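DNA repair and recombination protein RadB (Thermococcus kodakarensis, PDB 2CVH) probably takes part in DNA repair and homologous recombination as a RecA-like protein that binds ATP and DNA, with very weak ATPase activity and no strand-exchange activity. Local coordinates at residues 7-12 with 214-219; 49-54 with 89-94; 97-102 with 135-140; 180-185 with 191-196. All coordinates share one frame; numbering follows the deposited sequence.

Contact 1: 7-12 with 214-219; sequences KSLDSL and RGIEDV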
# COMPACT_ATOMS: atom_id res chain seq x y z
N LYS A 7 0.24 -13.00 -11.34
CA LYS A 7 1.46 -13.53 -11.93
C LYS A 7 2.44 -12.43 -12.39
O LYS A 7 3.64 -12.51 -12.17
CB LYS A 7 1.06 -14.44 -13.09
CG LYS A 7 1.96 -15.59 -13.37
CD LYS A 7 3.05 -15.25 -14.35
CE LYS A 7 3.95 -16.45 -14.59
NZ LYS A 7 5.03 -16.10 -15.56
N SER A 8 1.93 -11.38 -13.00
CA SER A 8 2.79 -10.32 -13.48
C SER A 8 3.37 -9.48 -12.36
O SER A 8 4.56 -9.17 -12.39
CB SER A 8 2.05 -9.42 -14.49
OG SER A 8 0.92 -8.75 -13.93
N LEU A 9 2.52 -9.07 -11.42
CA LEU A 9 2.96 -8.26 -10.30
C LEU A 9 3.98 -9.01 -9.44
O LEU A 9 4.94 -8.43 -8.96
CB LEU A 9 1.74 -7.78 -9.47
CG LEU A 9 0.82 -6.73 -10.12
CD1 LEU A 9 -0.47 -6.49 -9.34
CD2 LEU A 9 1.57 -5.41 -10.22
N ASP A 10 3.82 -10.32 -9.32
CA ASP A 10 4.73 -11.15 -8.54
C ASP A 10 6.04 -11.31 -9.27
O ASP A 10 7.08 -11.36 -8.63
CB ASP A 10 4.13 -12.54 -8.26
CG ASP A 10 3.06 -12.52 -7.16
OD1 ASP A 10 2.85 -11.46 -6.53
OD2 ASP A 10 2.40 -13.56 -6.96
N SER A 11 5.99 -11.44 -10.60
CA SER A 11 7.18 -11.55 -11.45
C SER A 11 7.98 -10.26 -11.31
O SER A 11 9.18 -10.28 -11.06
CB SER A 11 6.81 -11.75 -12.92
OG SER A 11 6.24 -13.02 -13.14
N LEU A 12 7.31 -9.13 -11.50
CA LEU A 12 7.93 -7.83 -11.36
C LEU A 12 8.61 -7.66 -9.97
O LEU A 12 9.73 -7.15 -9.85
CB LEU A 12 6.87 -6.74 -11.52
CG LEU A 12 7.39 -5.31 -11.41
CD1 LEU A 12 8.32 -5.06 -12.55
CD2 LEU A 12 6.26 -4.28 -11.37
N ARG A 214 -13.07 -9.79 -9.43
CA ARG A 214 -12.26 -10.63 -8.55
C ARG A 214 -11.12 -9.89 -7.86
O ARG A 214 -10.35 -10.50 -7.12
CB ARG A 214 -11.66 -11.80 -9.32
CG ARG A 214 -12.62 -12.52 -10.20
CD ARG A 214 -11.97 -13.74 -10.85
NE ARG A 214 -11.56 -14.73 -9.85
CZ ARG A 214 -10.56 -15.59 -10.02
NH1 ARG A 214 -9.87 -15.59 -11.15
NH2 ARG A 214 -10.23 -16.43 -9.04
N GLY A 215 -11.00 -8.59 -8.10
CA GLY A 215 -9.93 -7.81 -7.50
C GLY A 215 -9.00 -7.31 -8.60
O GLY A 215 -9.32 -6.38 -9.34
N ILE A 216 -7.86 -7.97 -8.75
CA ILE A 216 -6.88 -7.60 -9.75
C ILE A 216 -6.44 -8.87 -10.42
O ILE A 216 -6.18 -9.87 -9.77
CB ILE A 216 -5.69 -6.84 -9.12
CG1 ILE A 216 -6.04 -5.34 -9.05
CG2 ILE A 216 -4.41 -7.08 -9.91
CD1 ILE A 216 -5.09 -4.53 -8.21
N GLU A 217 -6.43 -8.85 -11.74
CA GLU A 217 -6.06 -10.03 -12.50
C GLU A 217 -5.02 -9.75 -13.57
O GLU A 217 -4.76 -8.60 -13.91
CB GLU A 217 -7.31 -10.65 -13.16
CG GLU A 217 -8.34 -11.11 -12.14
CD GLU A 217 -9.48 -11.89 -12.75
OE1 GLU A 217 -10.57 -11.32 -12.88
OE2 GLU A 217 -9.30 -13.08 -13.08
N ASP A 218 -4.39 -10.82 -14.03
CA ASP A 218 -3.45 -10.71 -15.11
C ASP A 218 -4.31 -10.44 -16.34
O ASP A 218 -5.49 -10.84 -16.40
CB ASP A 218 -2.68 -12.00 -15.27
CG ASP A 218 -1.64 -12.15 -14.20
OD1 ASP A 218 -0.69 -11.35 -14.25
OD2 ASP A 218 -1.80 -13.01 -13.31
N VAL A 219 -3.75 -9.71 -17.29
CA VAL A 219 -4.49 -9.38 -18.49
C VAL A 219 -4.65 -10.62 -19.34
O VAL A 219 -4.06 -11.67 -19.05
CB VAL A 219 -3.75 -8.33 -19.33
CG1 VAL A 219 -3.58 -7.06 -18.54
CG2 VAL A 219 -2.40 -8.88 -19.76

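Contact 2: 49-54 with 89-94; sequences AYVDTE and KEQRRV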
# COMPACT_ATOMS: atom_id res chain seq x y z
N ALA A 49 -3.35 -5.32 9.47
CA ALA A 49 -3.62 -4.08 10.20
C ALA A 49 -3.82 -3.09 9.06
O ALA A 49 -2.93 -2.91 8.25
CB ALA A 49 -2.42 -3.67 11.06
N TYR A 50 -4.98 -2.46 9.00
CA TYR A 50 -5.26 -1.55 7.92
C TYR A 50 -5.62 -0.19 8.47
O TYR A 50 -6.67 0.00 9.07
CB TYR A 50 -6.38 -2.16 7.05
CG TYR A 50 -6.48 -1.62 5.64
CD1 TYR A 50 -6.81 -0.27 5.41
CD2 TYR A 50 -6.25 -2.45 4.53
CE1 TYR A 50 -6.91 0.25 4.10
CE2 TYR A 50 -6.35 -1.95 3.22
CZ TYR A 50 -6.68 -0.59 3.02
OH TYR A 50 -6.74 -0.07 1.73
N VAL A 51 -4.71 0.76 8.32
CA VAL A 51 -4.92 2.12 8.80
C VAL A 51 -5.52 2.87 7.62
O VAL A 51 -4.83 3.21 6.66
CB VAL A 51 -3.60 2.77 9.25
CG1 VAL A 51 -3.85 4.17 9.75
CG2 VAL A 51 -2.95 1.91 10.35
N ASP A 52 -6.83 3.07 7.69
CA ASP A 52 -7.55 3.72 6.63
C ASP A 52 -7.95 5.12 6.96
O ASP A 52 -9.03 5.37 7.47
CB ASP A 52 -8.79 2.91 6.26
CG ASP A 52 -9.39 3.33 4.92
OD1 ASP A 52 -8.74 4.09 4.15
OD2 ASP A 52 -10.51 2.90 4.63
N THR A 53 -7.09 6.05 6.59
CA THR A 53 -7.33 7.45 6.85
C THR A 53 -8.14 8.06 5.71
O THR A 53 -8.84 9.04 5.91
CB THR A 53 -5.99 8.20 6.98
OG1 THR A 53 -5.04 7.34 7.62
CG2 THR A 53 -6.15 9.44 7.84
N GLU A 54 -8.06 7.44 4.54
CA GLU A 54 -8.72 7.92 3.33
C GLU A 54 -10.09 7.28 3.02
O GLU A 54 -10.75 7.62 2.04
CB GLU A 54 -7.76 7.72 2.13
CG GLU A 54 -8.11 8.50 0.85
CD GLU A 54 -8.15 7.60 -0.39
OE1 GLU A 54 -9.26 7.41 -0.95
OE2 GLU A 54 -7.09 7.09 -0.81
N LYS A 89 -5.28 13.14 12.53
CA LYS A 89 -4.72 13.52 13.84
C LYS A 89 -4.28 12.31 14.66
O LYS A 89 -3.11 12.19 15.04
CB LYS A 89 -5.69 14.41 14.63
CG LYS A 89 -7.15 14.27 14.26
CD LYS A 89 -7.78 15.65 14.14
CE LYS A 89 -6.97 16.56 13.22
NZ LYS A 89 -7.62 17.88 12.97
N GLU A 90 -5.20 11.38 14.92
CA GLU A 90 -4.83 10.19 15.67
C GLU A 90 -4.03 9.23 14.78
O GLU A 90 -3.72 8.12 15.20
CB GLU A 90 -6.06 9.49 16.30
CG GLU A 90 -7.03 8.83 15.33
CD GLU A 90 -7.96 7.81 16.01
OE1 GLU A 90 -7.53 7.13 16.97
OE2 GLU A 90 -9.12 7.68 15.56
N GLN A 91 -3.69 9.68 13.57
CA GLN A 91 -2.91 8.91 12.60
C GLN A 91 -1.61 8.44 13.26
O GLN A 91 -1.40 7.24 13.46
CB GLN A 91 -2.61 9.80 11.38
CG GLN A 91 -2.82 9.15 10.01
CD GLN A 91 -1.72 8.17 9.62
OE1 GLN A 91 -1.50 7.16 10.29
NE2 GLN A 91 -1.05 8.45 8.52
N ARG A 92 -0.76 9.39 13.64
CA ARG A 92 0.51 9.07 14.31
C ARG A 92 0.24 8.25 15.58
O ARG A 92 1.03 7.38 15.95
CB ARG A 92 1.27 10.37 14.62
CG ARG A 92 2.34 10.28 15.73
CD ARG A 92 3.79 10.28 15.22
NE ARG A 92 4.15 9.03 14.55
CZ ARG A 92 4.24 7.86 15.16
NH1 ARG A 92 4.02 7.76 16.47
NH2 ARG A 92 4.47 6.77 14.46
N ARG A 93 -0.90 8.51 16.23
CA ARG A 93 -1.28 7.80 17.46
C ARG A 93 -1.62 6.34 17.14
O ARG A 93 -1.26 5.43 17.90
CB ARG A 93 -2.48 8.48 18.11
CG ARG A 93 -2.38 9.98 18.12
CD ARG A 93 -3.62 10.63 18.73
NE ARG A 93 -3.68 12.06 18.42
CZ ARG A 93 -4.80 12.73 18.19
NH1 ARG A 93 -5.98 12.12 18.22
NH2 ARG A 93 -4.74 14.03 17.94
N VAL A 94 -2.29 6.16 16.01
CA VAL A 94 -2.70 4.85 15.52
C VAL A 94 -1.46 4.06 15.13
O VAL A 94 -1.33 2.89 15.48
CB VAL A 94 -3.64 5.00 14.28
CG1 VAL A 94 -3.74 3.68 13.51
CG2 VAL A 94 -5.02 5.48 14.72

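Contact 3: 97-102 with 135-140; sequences SLKKTV and LQVLLW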
# COMPACT_ATOMS: atom_id res chain seq x y z
N SER A 97 0.18 3.13 18.15
CA SER A 97 -0.54 2.02 18.78
C SER A 97 -0.17 0.69 18.12
O SER A 97 0.01 -0.34 18.79
CB SER A 97 -2.06 2.25 18.72
OG SER A 97 -2.62 1.96 17.44
N LEU A 98 -0.03 0.74 16.79
CA LEU A 98 0.30 -0.43 16.00
C LEU A 98 1.49 -1.19 16.51
O LEU A 98 1.61 -2.41 16.28
CB LEU A 98 0.53 -0.03 14.54
CG LEU A 98 -0.72 0.28 13.70
CD1 LEU A 98 -0.31 0.43 12.25
CD2 LEU A 98 -1.74 -0.84 13.85
N LYS A 99 2.36 -0.49 17.23
CA LYS A 99 3.56 -1.10 17.78
C LYS A 99 3.20 -2.31 18.63
O LYS A 99 3.80 -3.38 18.48
CB LYS A 99 4.35 -0.08 18.60
CG LYS A 99 5.86 -0.23 18.51
CD LYS A 99 6.61 0.97 19.14
CE LYS A 99 6.33 2.27 18.39
NZ LYS A 99 6.88 3.46 19.09
N LYS A 100 2.16 -2.18 19.46
CA LYS A 100 1.74 -3.28 20.31
C LYS A 100 0.55 -4.10 19.81
O LYS A 100 0.33 -5.23 20.26
CB LYS A 100 1.51 -2.79 21.74
CG LYS A 100 1.57 -3.90 22.82
CD LYS A 100 2.97 -4.54 22.98
CE LYS A 100 3.18 -5.76 22.07
NZ LYS A 100 4.55 -6.33 22.20
N THR A 101 -0.24 -3.53 18.90
CA THR A 101 -1.39 -4.23 18.32
C THR A 101 -0.89 -5.34 17.38
O THR A 101 -1.43 -6.45 17.36
CB THR A 101 -2.26 -3.28 17.48
OG1 THR A 101 -2.56 -2.10 18.24
CG2 THR A 101 -3.56 -3.98 17.04
N VAL A 102 0.12 -5.01 16.58
CA VAL A 102 0.67 -5.96 15.64
C VAL A 102 1.48 -7.03 16.34
O VAL A 102 2.46 -6.73 17.00
CB VAL A 102 1.58 -5.24 14.60
CG1 VAL A 102 2.14 -6.26 13.59
CG2 VAL A 102 0.81 -4.13 13.88
N LEU A 135 6.92 6.87 9.45
CA LEU A 135 7.62 5.95 8.57
C LEU A 135 8.60 5.11 9.38
O LEU A 135 8.65 3.89 9.23
CB LEU A 135 8.31 6.71 7.43
CG LEU A 135 7.36 7.31 6.38
CD1 LEU A 135 8.15 8.10 5.35
CD2 LEU A 135 6.53 6.22 5.68
N GLN A 136 9.31 5.75 10.29
CA GLN A 136 10.26 5.03 11.13
C GLN A 136 9.55 4.01 12.01
O GLN A 136 10.04 2.89 12.17
CB GLN A 136 11.11 5.97 11.97
CG GLN A 136 12.37 6.43 11.25
CD GLN A 136 13.10 5.27 10.56
OE1 GLN A 136 13.24 5.26 9.34
NE2 GLN A 136 13.53 4.28 11.35
N VAL A 137 8.40 4.38 12.58
CA VAL A 137 7.65 3.44 13.41
C VAL A 137 7.21 2.27 12.53
O VAL A 137 7.36 1.10 12.91
CB VAL A 137 6.44 4.11 14.10
CG1 VAL A 137 5.63 3.08 14.91
CG2 VAL A 137 6.94 5.21 15.03
N LEU A 138 6.77 2.56 11.31
CA LEU A 138 6.33 1.50 10.40
C LEU A 138 7.49 0.57 10.02
O LEU A 138 7.32 -0.65 9.97
CB LEU A 138 5.67 2.09 9.14
CG LEU A 138 4.31 2.75 9.44
CD1 LEU A 138 3.81 3.58 8.25
CD2 LEU A 138 3.28 1.69 9.86
N LEU A 139 8.67 1.14 9.77
CA LEU A 139 9.84 0.31 9.43
C LEU A 139 10.20 -0.57 10.63
O LEU A 139 10.50 -1.76 10.49
CB LEU A 139 11.05 1.17 9.00
CG LEU A 139 12.31 0.39 8.57
CD1 LEU A 139 12.06 -0.52 7.38
CD2 LEU A 139 13.39 1.37 8.25
N TRP A 140 10.10 0.01 11.82
CA TRP A 140 10.35 -0.68 13.09
C TRP A 140 9.36 -1.86 13.19
O TRP A 140 9.76 -3.01 13.45
CB TRP A 140 10.08 0.31 14.22
CG TRP A 140 10.72 0.03 15.55
CD1 TRP A 140 11.58 -0.99 15.87
CD2 TRP A 140 10.55 0.81 16.74
NE1 TRP A 140 11.96 -0.88 17.19
CE2 TRP A 140 11.34 0.21 17.75
CE3 TRP A 140 9.81 1.96 17.06
CZ2 TRP A 140 11.41 0.72 19.06
CZ3 TRP A 140 9.87 2.46 18.35
CH2 TRP A 140 10.67 1.84 19.34

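Contact 4: 180-185 with 191-196; sequences LRLDKL and RVAVLE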
# COMPACT_ATOMS: atom_id res chain seq x y z
N LEU A 180 6.30 1.21 -6.15
CA LEU A 180 5.54 0.81 -7.31
C LEU A 180 4.60 1.95 -7.70
O LEU A 180 3.86 2.50 -6.86
CB LEU A 180 4.69 -0.42 -7.00
CG LEU A 180 5.13 -1.84 -7.31
CD1 LEU A 180 4.03 -2.77 -6.82
CD2 LEU A 180 5.36 -2.01 -8.78
N ARG A 181 4.62 2.32 -8.98
CA ARG A 181 3.73 3.37 -9.47
C ARG A 181 2.65 2.65 -10.28
O ARG A 181 2.97 1.73 -11.06
CB ARG A 181 4.48 4.35 -10.39
CG ARG A 181 3.64 5.56 -10.79
CD ARG A 181 4.34 6.45 -11.83
NE ARG A 181 4.27 5.90 -13.18
CZ ARG A 181 5.31 5.76 -14.00
NH1 ARG A 181 6.53 6.13 -13.62
NH2 ARG A 181 5.14 5.26 -15.23
N LEU A 182 1.39 2.98 -10.06
CA LEU A 182 0.34 2.33 -10.82
C LEU A 182 -0.27 3.36 -11.75
O LEU A 182 -0.61 4.47 -11.33
CB LEU A 182 -0.72 1.74 -9.90
CG LEU A 182 -0.32 0.84 -8.73
CD1 LEU A 182 -1.60 0.27 -8.16
CD2 LEU A 182 0.60 -0.28 -9.14
N ASP A 183 -0.35 3.03 -13.03
CA ASP A 183 -0.95 3.96 -13.99
C ASP A 183 -2.12 3.31 -14.67
O ASP A 183 -2.14 2.07 -14.84
CB ASP A 183 0.07 4.35 -15.07
CG ASP A 183 1.26 5.09 -14.52
OD1 ASP A 183 1.09 6.02 -13.70
OD2 ASP A 183 2.37 4.72 -14.91
N LYS A 184 -3.04 4.14 -15.15
CA LYS A 184 -4.23 3.66 -15.87
C LYS A 184 -4.02 3.61 -17.38
O LYS A 184 -3.52 4.58 -17.94
CB LYS A 184 -5.40 4.60 -15.63
CG LYS A 184 -5.83 4.74 -14.23
CD LYS A 184 -6.97 5.71 -14.15
CE LYS A 184 -7.49 5.79 -12.74
NZ LYS A 184 -8.51 6.87 -12.58
N LEU A 185 -4.35 2.50 -18.02
CA LEU A 185 -4.28 2.42 -19.48
C LEU A 185 -5.69 2.87 -19.94
O LEU A 185 -6.65 2.71 -19.20
CB LEU A 185 -3.90 1.03 -19.95
CG LEU A 185 -2.41 0.70 -19.67
CD1 LEU A 185 -1.99 -0.62 -20.28
CD2 LEU A 185 -1.53 1.76 -20.25
N ARG A 191 -4.53 -1.46 -16.41
CA ARG A 191 -3.52 -0.76 -15.62
C ARG A 191 -2.13 -1.33 -15.85
O ARG A 191 -1.95 -2.43 -16.38
CB ARG A 191 -3.85 -0.95 -14.13
CG ARG A 191 -5.24 -0.51 -13.68
CD ARG A 191 -5.36 0.99 -13.68
NE ARG A 191 -6.68 1.40 -13.21
CZ ARG A 191 -7.73 1.68 -14.00
NH1 ARG A 191 -7.62 1.62 -15.33
NH2 ARG A 191 -8.89 2.01 -13.44
N VAL A 192 -1.13 -0.58 -15.40
CA VAL A 192 0.25 -1.04 -15.49
C VAL A 192 0.97 -0.55 -14.24
O VAL A 192 0.72 0.55 -13.76
CB VAL A 192 0.97 -0.52 -16.79
CG1 VAL A 192 1.06 1.01 -16.76
CG2 VAL A 192 2.38 -1.20 -16.97
N ALA A 193 1.79 -1.41 -13.65
CA ALA A 193 2.56 -1.00 -12.48
C ALA A 193 4.04 -0.85 -12.94
O ALA A 193 4.53 -1.62 -13.75
CB ALA A 193 2.46 -2.07 -11.37
N VAL A 194 4.71 0.18 -12.45
CA VAL A 194 6.10 0.37 -12.79
C VAL A 194 6.90 0.31 -11.49
O VAL A 194 6.56 0.99 -10.51
CB VAL A 194 6.35 1.72 -13.49
CG1 VAL A 194 7.83 1.87 -13.84
CG2 VAL A 194 5.50 1.82 -14.75
N LEU A 195 7.88 -0.59 -11.46
CA LEU A 195 8.78 -0.77 -10.32
C LEU A 195 9.85 0.32 -10.41
O LEU A 195 10.87 0.14 -11.06
CB LEU A 195 9.45 -2.14 -10.38
CG LEU A 195 10.20 -2.56 -9.13
CD1 LEU A 195 9.28 -2.49 -7.90
CD2 LEU A 195 10.72 -3.94 -9.32
N GLU A 196 9.59 1.44 -9.77
CA GLU A 196 10.50 2.57 -9.80
C GLU A 196 11.68 2.42 -8.88
O GLU A 196 12.73 3.04 -9.08
CB GLU A 196 9.76 3.83 -9.42
CG GLU A 196 8.56 4.02 -10.26
CD GLU A 196 8.08 5.41 -10.19
OE1 GLU A 196 7.93 5.91 -9.06
OE2 GLU A 196 7.90 6.00 -11.27

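Contact 1: 7-12 with 214-219
The carboxylate of D218 sits at the amino end of helix 7-12 and takes up two backbone N-H groups in its first turn, one with each oxygen. D218 OD2 accepts from K7 N at 2.8 Å, while D218 OD1 accepts from S8 N at 2.9 Å. Both bonds use syn lone pairs, those on the side of the other oxygen, so the forked end of the acid straddles the start of the helix, and its rotation is fixed by two anchors. S8 OG lies 3.1 Å from D218 OD1, but its proton can also go to Y208 O, the stronger partner, and the choice is not settled. With chi1 at 62° that hydroxyl is placed between the backbone N and the carbonyl carbon, on the side where it can reach the strand end. Of the K7 side chain only CB comes close, 3.2 Å from D218 OD2, and its amine runs off away from the strand. The negative charge probably gains from the positive end of the helix dipole. Beside these polar bonds the contact turns apolar: L9 CD1 meets I216 CG2 at 4.0 Å, the two side chains crossing at about a right angle. I216 reaches on to T35, L36 and Q39 of helix 33-44, close to G32 of the predicted ATP-binding loop. The whole joins the N-terminal helix of the chain to strand 215-218, the outermost strand at one side of the mixed sheet, in a RecA-like P-loop ATPase fold.

Contact 2: 49-54 with 89-94
V51 points from strand 47-52 toward helix 90-101, and the two elements belong to the RecA-like alpha/beta core. The helix links strand 80-83 to strand 106-112, and strand 47-52 lies between those two in the parallel part of the sheet, so this is a beta-alpha-beta crossover in which the helix packs on the strand it skips. V51 is the first residue to touch it. Its two methyls and CG1 of V94 reach toward each other tip to tip, V51 CG2 lying 3.7 Å from V94 CG1 and V51 CG1 hardly farther. CG1 of V51 stands anti to the backbone N (chi1 -179°), which turns it toward the preceding turn of the helix, where Q91 lies. There Q91 OE1 comes within 3.8 Å of V51 CG1, an amide oxygen laid against a methyl. It is buried and finds no hydrogen-bond partner anywhere in the model, presumably at some cost. V94 also touches F83 of the neighbouring strand 80-83. One step past the end of the strand, T53 again points toward the helix and crosses Q91 at about a right angle. The Q91 chain is bent at its second torsion (chi2 -76°), which brings its CG and amide toward V51 and T53. P85 also touches T53. Both branches of T53 bear on one methylene: OG1 of T53 is 3.7 Å from Q91 CG, and T53 CG2 is 4.0 Å from that same Q91 CG.

Contact 3: 97-102 with 135-140
The two helical segments run almost parallel, 97-101 and 135-140 differing by 10° in direction, with their axes 9.9 Å apart. K99 and V137 mark the nearest backbone approach, CA to CA 7.5 Å. Like direction is what the fold gives here: helix 90-101 leads into strand 106-112 and helix 128-145 into strand 149-153, parallel neighbours in the RecA-like sheet. K99 does most of the touching. Its chain heads toward the other helix and bends at chi3 (-64°), so that its last carbons and its amine pass across V137 and W140. K99 CE meets V137 CG1 at 3.6 Å where the two side chains cross at about a right angle. Farther out, K99 CE is 3.5 Å from W140 CZ3, and K99 NZ comes to 3.2 Å from that same W140 CZ3, at the corner of the six-membered ring. The amine approaches the indole obliquely, neither squarely over it nor in its plane. W140 offers this corner because CG is anti to the backbone N, swinging the ring toward K99. Nearer the sheet, L98 CD1 and L138 CD2 are 4.5 Å apart, a loose touch, and I95 and I141 on the two helices help to line the seam between them. The chemistry is thus graded: the leucines and V137 are buried, L98 against A49 and V51 of strand 47-52, while K99 and W140 lie on the exposed side, the lysine laying its hydrocarbon chain on the apolar surface and probably keeping its charged end in reach of water.

Contact 4: 180-185 with 191-196
R181 leaves strand 178-184 with CG anti to the backbone N (chi1 -173°) and bends at chi3 (78°), folding its guanidinium back between E196 of the partner strand and D183 of its own. R181 NH1 meets E196 OE2 at 2.7 Å, on the anti side of the carboxylate and tilted from both planes, which stand 82° apart. On another edge of the guanidinium, R181 NE and R181 NH2 each lie 2.8 Å from D183 OD2, nearly in plane and using its syn lone pair. A side-on grip like this on one oxygen holds the group's rotation. One face of the guanidinium is covered by V194, whose CG2 is 3.5 Å from R181 NH2. E196 OE1 turns elsewhere, to the hydroxyl of Y26. All this sits on the antiparallel hairpin of strands 178-184 and 190-197, which follows strand 22-26 in the RecA-like sheet. R181 with V194 and D183 with V192 are its hydrogen-bonded pairs; R181 N reaches V194 O at 2.8 Å, and the other three bonds are of similar length. The opposite face carries L180, L182, A193 and L195. Packing is tight there, with L182 CD2 only 3.4 Å from A193 CB, and L182 also touches K33 of the predicted ATP-binding loop. At the far end of this same face K184 and R191 run side by side, K184 CG over a face of the R191 guanidinium, 3.6 Å from R191 NE. That arginine gives NH2 to the carbonyl of A30, in the same loop.

How the contacts relate
The four contacts fall into two pairs on opposite sides of the chain's centre. Contacts 2 and 3 share helix 90-101 and meet where V51 CG2 lies 3.6 Å from L98 CD1. Both are buried and apolar in the main, a helix on a strand in contact 2 and helix on helix in contact 3, at the parallel part of the sheet, with no polar bond between their segments. Contacts 1 and 4 lie at the antiparallel end and touch through L12 CD2 and L180 CD2, 3.6 Å apart. Each is only partly buried and leans on polar bonds: a carboxylate at a helix start in contact 1, a strand ladder and salt-bridge network in contact 4. These two also border the predicted ATP-binding loop, whereas contact 3 lies away from it.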